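Local structure of putative polysaccharide binding proteins (DUF1812) (Bacteroides thetaiotaomicron VPI-5482, 3GF8) at residues 196-201 with 209-214; 117-122 with 149-154. The protein is of unknown function but, as a lipoprotein of the FimB/Mfa2 family, probably takes part in anchoring or assembling fimbriae at the outer membrane. All coordinates share one frame; numbering follows the deposited sequence. Where two conformers were deposited one is given.

Contact 1 (196-201 with 209-214)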
# COMPACT_ATOMS: atom_id res chain seq x y z
N ARG A 196 -2.09 13.48 -4.27
CA ARG A 196 -2.56 14.09 -5.51
C ARG A 196 -1.92 13.46 -6.70
O ARG A 196 -0.93 12.81 -6.55
CB ARG A 196 -2.19 15.56 -5.49
CG ARG A 196 -2.87 16.24 -4.36
CD ARG A 196 -2.66 17.72 -4.33
NE ARG A 196 -3.33 18.21 -3.13
CZ ARG A 196 -3.52 19.49 -2.84
NH1 ARG A 196 -3.12 20.41 -3.67
NH2 ARG A 196 -4.14 19.84 -1.72
N PRO A 197 -2.48 13.67 -7.90
CA PRO A 197 -1.97 12.93 -9.05
C PRO A 197 -0.48 13.08 -9.31
O PRO A 197 0.06 14.17 -9.19
CB PRO A 197 -2.77 13.49 -10.21
CG PRO A 197 -4.10 13.87 -9.57
CD PRO A 197 -3.71 14.41 -8.22
N TYR A 198 0.18 11.98 -9.64
CA TYR A 198 1.52 12.06 -10.15
C TYR A 198 1.52 12.04 -11.68
O TYR A 198 2.52 12.35 -12.30
CB TYR A 198 2.43 10.99 -9.52
CG TYR A 198 2.01 9.57 -9.77
CD1 TYR A 198 2.26 8.96 -10.98
CD2 TYR A 198 1.33 8.84 -8.79
CE1 TYR A 198 1.86 7.66 -11.24
CE2 TYR A 198 0.94 7.54 -9.03
CZ TYR A 198 1.22 6.95 -10.26
OH TYR A 198 0.81 5.66 -10.56
N TYR A 199 0.39 11.68 -12.29
CA TYR A 199 0.28 11.70 -13.76
C TYR A 199 -1.15 11.92 -14.15
O TYR A 199 -2.05 11.47 -13.46
CB TYR A 199 0.77 10.40 -14.36
CG TYR A 199 0.60 10.32 -15.83
CD1 TYR A 199 1.55 10.87 -16.68
CD2 TYR A 199 -0.48 9.65 -16.40
CE1 TYR A 199 1.39 10.82 -18.01
CE2 TYR A 199 -0.62 9.56 -17.74
CZ TYR A 199 0.33 10.16 -18.54
OH TYR A 199 0.22 10.10 -19.87
N MSE A 200 -1.35 12.65 -15.23
CA MSE A 200 -2.67 13.01 -15.69
C MSE A 200 -2.62 12.90 -17.20
O MSE A 200 -1.59 13.18 -17.81
CB MSE A 200 -3.02 14.45 -15.25
CG MSE A 200 -3.16 14.62 -13.73
SE MSE A 200 -3.05 16.47 -13.11
CE MSE A 200 -1.38 16.88 -14.07
N GLU A 201 -3.72 12.49 -17.79
CA GLU A 201 -3.77 12.35 -19.22
C GLU A 201 -5.19 12.65 -19.68
O GLU A 201 -6.10 12.02 -19.22
CB GLU A 201 -3.42 10.91 -19.56
CG GLU A 201 -3.92 10.52 -20.91
CD GLU A 201 -3.03 9.55 -21.63
OE1 GLU A 201 -1.99 9.10 -21.09
OE2 GLU A 201 -3.40 9.26 -22.78
N TYR A 209 -7.64 10.20 -17.71
CA TYR A 209 -7.55 9.70 -16.36
C TYR A 209 -6.47 10.43 -15.52
O TYR A 209 -5.64 11.11 -16.08
CB TYR A 209 -7.29 8.20 -16.43
CG TYR A 209 -5.95 7.80 -17.06
CD1 TYR A 209 -4.79 7.73 -16.29
CD2 TYR A 209 -5.86 7.48 -18.41
CE1 TYR A 209 -3.57 7.36 -16.86
CE2 TYR A 209 -4.64 7.10 -18.99
CZ TYR A 209 -3.51 7.05 -18.20
OH TYR A 209 -2.32 6.67 -18.75
N VAL A 210 -6.49 10.26 -14.20
CA VAL A 210 -5.38 10.67 -13.32
C VAL A 210 -4.84 9.45 -12.61
O VAL A 210 -5.62 8.59 -12.19
CB VAL A 210 -5.82 11.70 -12.24
CG1 VAL A 210 -6.23 13.03 -12.88
CG2 VAL A 210 -6.94 11.20 -11.44
N ASP A 211 -3.52 9.35 -12.48
CA ASP A 211 -2.94 8.29 -11.68
C ASP A 211 -2.46 8.86 -10.40
O ASP A 211 -1.69 9.84 -10.39
CB ASP A 211 -1.73 7.63 -12.34
CG ASP A 211 -2.11 6.72 -13.50
OD1 ASP A 211 -3.29 6.36 -13.61
OD2 ASP A 211 -1.20 6.38 -14.31
N MSE A 212 -2.86 8.20 -9.32
CA MSE A 212 -2.53 8.58 -7.95
C MSE A 212 -2.02 7.38 -7.20
O MSE A 212 -2.26 6.24 -7.61
CB MSE A 212 -3.81 9.02 -7.26
CG MSE A 212 -4.57 10.06 -8.11
SE MSE A 212 -6.12 10.83 -7.23
CE MSE A 212 -5.30 11.84 -5.95
N ASN A 213 -1.37 7.61 -6.07
CA ASN A 213 -1.12 6.52 -5.12
C ASN A 213 -1.25 6.91 -3.64
O ASN A 213 -1.13 8.05 -3.28
CB ASN A 213 0.20 5.75 -5.39
CG ASN A 213 1.48 6.60 -5.33
OD1 ASN A 213 2.58 6.07 -5.55
ND2 ASN A 213 1.35 7.89 -5.10
N THR A 214 -1.51 5.93 -2.79
CA THR A 214 -1.57 6.24 -1.38
C THR A 214 -0.95 5.11 -0.58
O THR A 214 -0.52 4.11 -1.14
CB THR A 214 -3.03 6.52 -0.91
OG1 THR A 214 -3.00 7.03 0.43
CG2 THR A 214 -3.90 5.24 -1.01
O HOH W 1 -0.81 10.31 -5.39

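Contact 2 (117-122 with 149-154)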
# COMPACT_ATOMS: atom_id res chain seq x y z
N ASN A 117 2.66 14.09 -4.06
CA ASN A 117 2.29 13.99 -5.46
C ASN A 117 3.30 13.24 -6.29
O ASN A 117 3.42 13.47 -7.48
CB ASN A 117 2.00 15.38 -6.09
CG ASN A 117 3.14 16.36 -5.91
OD1 ASN A 117 4.26 15.99 -5.52
ND2 ASN A 117 2.87 17.63 -6.19
N LYS A 118 4.05 12.35 -5.65
CA LYS A 118 5.02 11.54 -6.36
C LYS A 118 4.52 10.09 -6.41
O LYS A 118 3.71 9.68 -5.58
CB LYS A 118 6.38 11.60 -5.65
CG LYS A 118 6.46 10.73 -4.41
CD LYS A 118 7.82 10.83 -3.65
CE LYS A 118 7.74 11.72 -2.41
NZ LYS A 118 8.97 11.63 -1.51
N ARG A 119 5.01 9.31 -7.36
CA ARG A 119 4.74 7.89 -7.30
C ARG A 119 5.76 7.26 -6.37
O ARG A 119 6.91 7.26 -6.69
CB ARG A 119 4.78 7.21 -8.68
CG ARG A 119 4.44 5.71 -8.55
CD ARG A 119 4.25 5.08 -9.88
NE ARG A 119 5.49 5.13 -10.65
CZ ARG A 119 5.60 4.89 -11.96
NH1 ARG A 119 4.55 4.56 -12.71
NH2 ARG A 119 6.80 4.98 -12.53
N MSE A 120 5.35 6.76 -5.21
CA MSE A 120 6.30 6.12 -4.29
C MSE A 120 6.78 4.77 -4.82
O MSE A 120 6.00 4.03 -5.40
CB MSE A 120 5.66 5.84 -2.95
CG MSE A 120 5.62 7.00 -2.08
SE MSE A 120 3.87 7.72 -2.17
CE MSE A 120 3.18 6.59 -0.89
N GLU A 121 8.04 4.44 -4.58
CA GLU A 121 8.51 3.07 -4.75
C GLU A 121 7.68 2.15 -3.84
O GLU A 121 7.32 2.52 -2.67
CB GLU A 121 10.02 2.94 -4.48
CG GLU A 121 10.44 3.04 -3.01
CD GLU A 121 10.63 4.45 -2.47
OE1 GLU A 121 10.22 5.42 -3.11
OE2 GLU A 121 11.22 4.59 -1.36
N THR A 122 7.31 1.01 -4.40
CA THR A 122 6.35 0.11 -3.79
C THR A 122 6.94 -0.45 -2.51
O THR A 122 8.14 -0.81 -2.46
CB THR A 122 5.95 -1.01 -4.74
OG1 THR A 122 5.26 -0.42 -5.84
CG2 THR A 122 5.03 -2.05 -4.04
N THR A 149 1.45 -0.00 -0.37
CA THR A 149 1.22 1.12 -1.25
C THR A 149 0.20 0.71 -2.32
O THR A 149 0.22 -0.42 -2.83
CB THR A 149 2.52 1.63 -1.85
OG1 THR A 149 3.27 0.53 -2.36
CG2 THR A 149 3.33 2.37 -0.80
N LYS A 150 -0.70 1.65 -2.64
CA LYS A 150 -1.85 1.36 -3.48
C LYS A 150 -1.92 2.38 -4.64
O LYS A 150 -1.90 3.61 -4.44
CB LYS A 150 -3.11 1.39 -2.62
CG LYS A 150 -3.05 0.47 -1.42
CD LYS A 150 -3.06 -1.04 -1.83
CE LYS A 150 -2.44 -1.93 -0.77
NZ LYS A 150 -2.64 -3.41 -1.04
N ILE A 151 -1.99 1.87 -5.85
CA ILE A 151 -2.02 2.70 -7.02
C ILE A 151 -3.45 2.70 -7.52
O ILE A 151 -4.12 1.66 -7.53
CB ILE A 151 -1.01 2.19 -8.05
CG1 ILE A 151 0.41 2.36 -7.47
CG2 ILE A 151 -1.18 2.94 -9.36
CD1 ILE A 151 1.50 1.92 -8.34
N VAL A 152 -3.96 3.87 -7.87
CA VAL A 152 -5.34 3.98 -8.35
C VAL A 152 -5.38 4.87 -9.58
O VAL A 152 -4.77 5.94 -9.59
CB VAL A 152 -6.32 4.53 -7.30
CG1 VAL A 152 -6.04 3.96 -5.94
CG2 VAL A 152 -6.24 6.00 -7.23
N ARG A 153 -6.04 4.39 -10.64
CA ARG A 153 -6.28 5.18 -11.82
C ARG A 153 -7.75 5.57 -11.83
O ARG A 153 -8.62 4.69 -11.89
CB ARG A 153 -5.96 4.39 -13.07
CG ARG A 153 -6.40 5.12 -14.34
CD ARG A 153 -5.77 4.50 -15.58
NE ARG A 153 -4.33 4.45 -15.43
CZ ARG A 153 -3.48 4.10 -16.38
NH1 ARG A 153 -3.92 3.79 -17.59
NH2 ARG A 153 -2.19 4.08 -16.11
N PHE A 154 -8.03 6.87 -11.73
CA PHE A 154 -9.39 7.34 -11.73
C PHE A 154 -9.77 7.98 -13.06
O PHE A 154 -9.03 8.77 -13.61
CB PHE A 154 -9.64 8.35 -10.63
CG PHE A 154 -9.57 7.80 -9.24
CD1 PHE A 154 -10.38 6.76 -8.86
CD2 PHE A 154 -8.76 8.37 -8.29
CE1 PHE A 154 -10.36 6.28 -7.56
CE2 PHE A 154 -8.74 7.89 -6.98
CZ PHE A 154 -9.54 6.86 -6.63
O HOH W 2 3.02 1.00 -5.04

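Contact 1 (196-201 with 209-214)
Y199 and E201 pair with D211 and Y209 in an antiparallel beta hairpin, which a classic beta bulge interrupts where Y198 and Y199 both face D211. Four backbone hydrogen bonds hold the ladder together: D211 N gives to Y199 O at 2.8 Å, E201 and Y209 exchange two bonds, and Y198 N gives to D211 O at 2.9 Å. The bulge crowds donors around D211 O, which also receives a weak bond from Y199 N, 3.4 Å away, and a CA-H...O contact from P197. Just beyond it, water 1 carries the link onward by donating to R196 O and accepting from N213 N.

On the face that bears Y199, E201, Y209 and D211 the contacts are largely aromatic. CG of Y209 lies between its backbone N and carbonyl carbon (chi1 64°), and E201 CB sits over a face of the ring, 4.2 Å from the centroid, in a CH-pi contact. The rings of Y199 and Y209 meet obliquely, their planes 44° apart, with Y199 CE2 3.8 Å from Y209 CE1. R153 makes a cation-pi contact with Y209 and a salt bridge with D211. Y198 lays one face of its ring over D211 O, while its CZ packs against D211 CB and its edge lies by N213 N.

The apolar contacts involve P197, V210 and M212. P197 CG rests on V210 CB at 3.8 Å, and the bent selenomethionine M212 brings its CE to 3.6 Å from R196 CA. Y172 of strand 170-176 packs against both P197 and V210. At the E201 end of the ladder, Y199 OH donates to E201 OE1 over 2.7 Å, meeting it on the anti side, 33° out of the carboxylate plane.

Contact 2 (117-122 with 149-154)
T149 and T122 meet where the loop 117-122 passes over the start of strand 150-154, and T149 has the most surface buried of any residue in this contact. Its OG1 lies between the backbone N and the carbonyl carbon (chi1 48°), a position that brings the oxygen against T122: it is 3.4 Å from T122 CA and 3.5 Å from T122 CG2. The two side chains cross obliquely. Their hydroxyls are 4.1 Å apart, OG1 of T122 to OG1 of T149, and water 2 joins them, lying 2.8 Å from T122 OG1 and 2.7 Å from T149 OG1. The same T149 oxygen is also hydrogen-bonded to the backbone N of L123, so its polar contacts tie it both to the water and to the chain immediately after T122.

The methyl branch of T149 faces a different part of the loop. CG2 comes within 4.2 Å of CE of the selenomethionine M120, and more loosely approaches E121 O. I151 adds a second, lighter apolar touch: its CB points toward the loop, but CD1 comes no nearer than 4.5 Å to R119 CD, a loose approach.

This is packing of a loop on a strand, bridged by water and without beta pairing. The loop runs from strand 115-116 to strand 124-133. E121, its CB directed away from the strand, ties it through its carboxylate to S88 OG and the backbone N of R86. Strand 150-154 belongs to the long strand 139-158 and lies between strands 209-214 and 266-273, while Y89 of strand 89-91 packs against both M120 and T149.

In the fold
Contacts 1 and 2 lie with their centres about 8 Å apart, and both segments of contact 2 precede those of contact 1 in the chain. They share a sheet: strand 209-214, the second arm of the hairpin of contact 1, runs antiparallel to strand 139-158, which supplies 149-154 to contact 2. N213 gives a further join, its side-chain amide probably bonded to the backbone of M120 and also to that of K118. The loop 117-122 is thus bonded to strand 209-214 through N213, and meets strand 139-158 through T149, by packing and a water. Strand 199-201 in turn pairs with 209-214, which connects the hairpin to the long strand of this fimbrial-type beta fold.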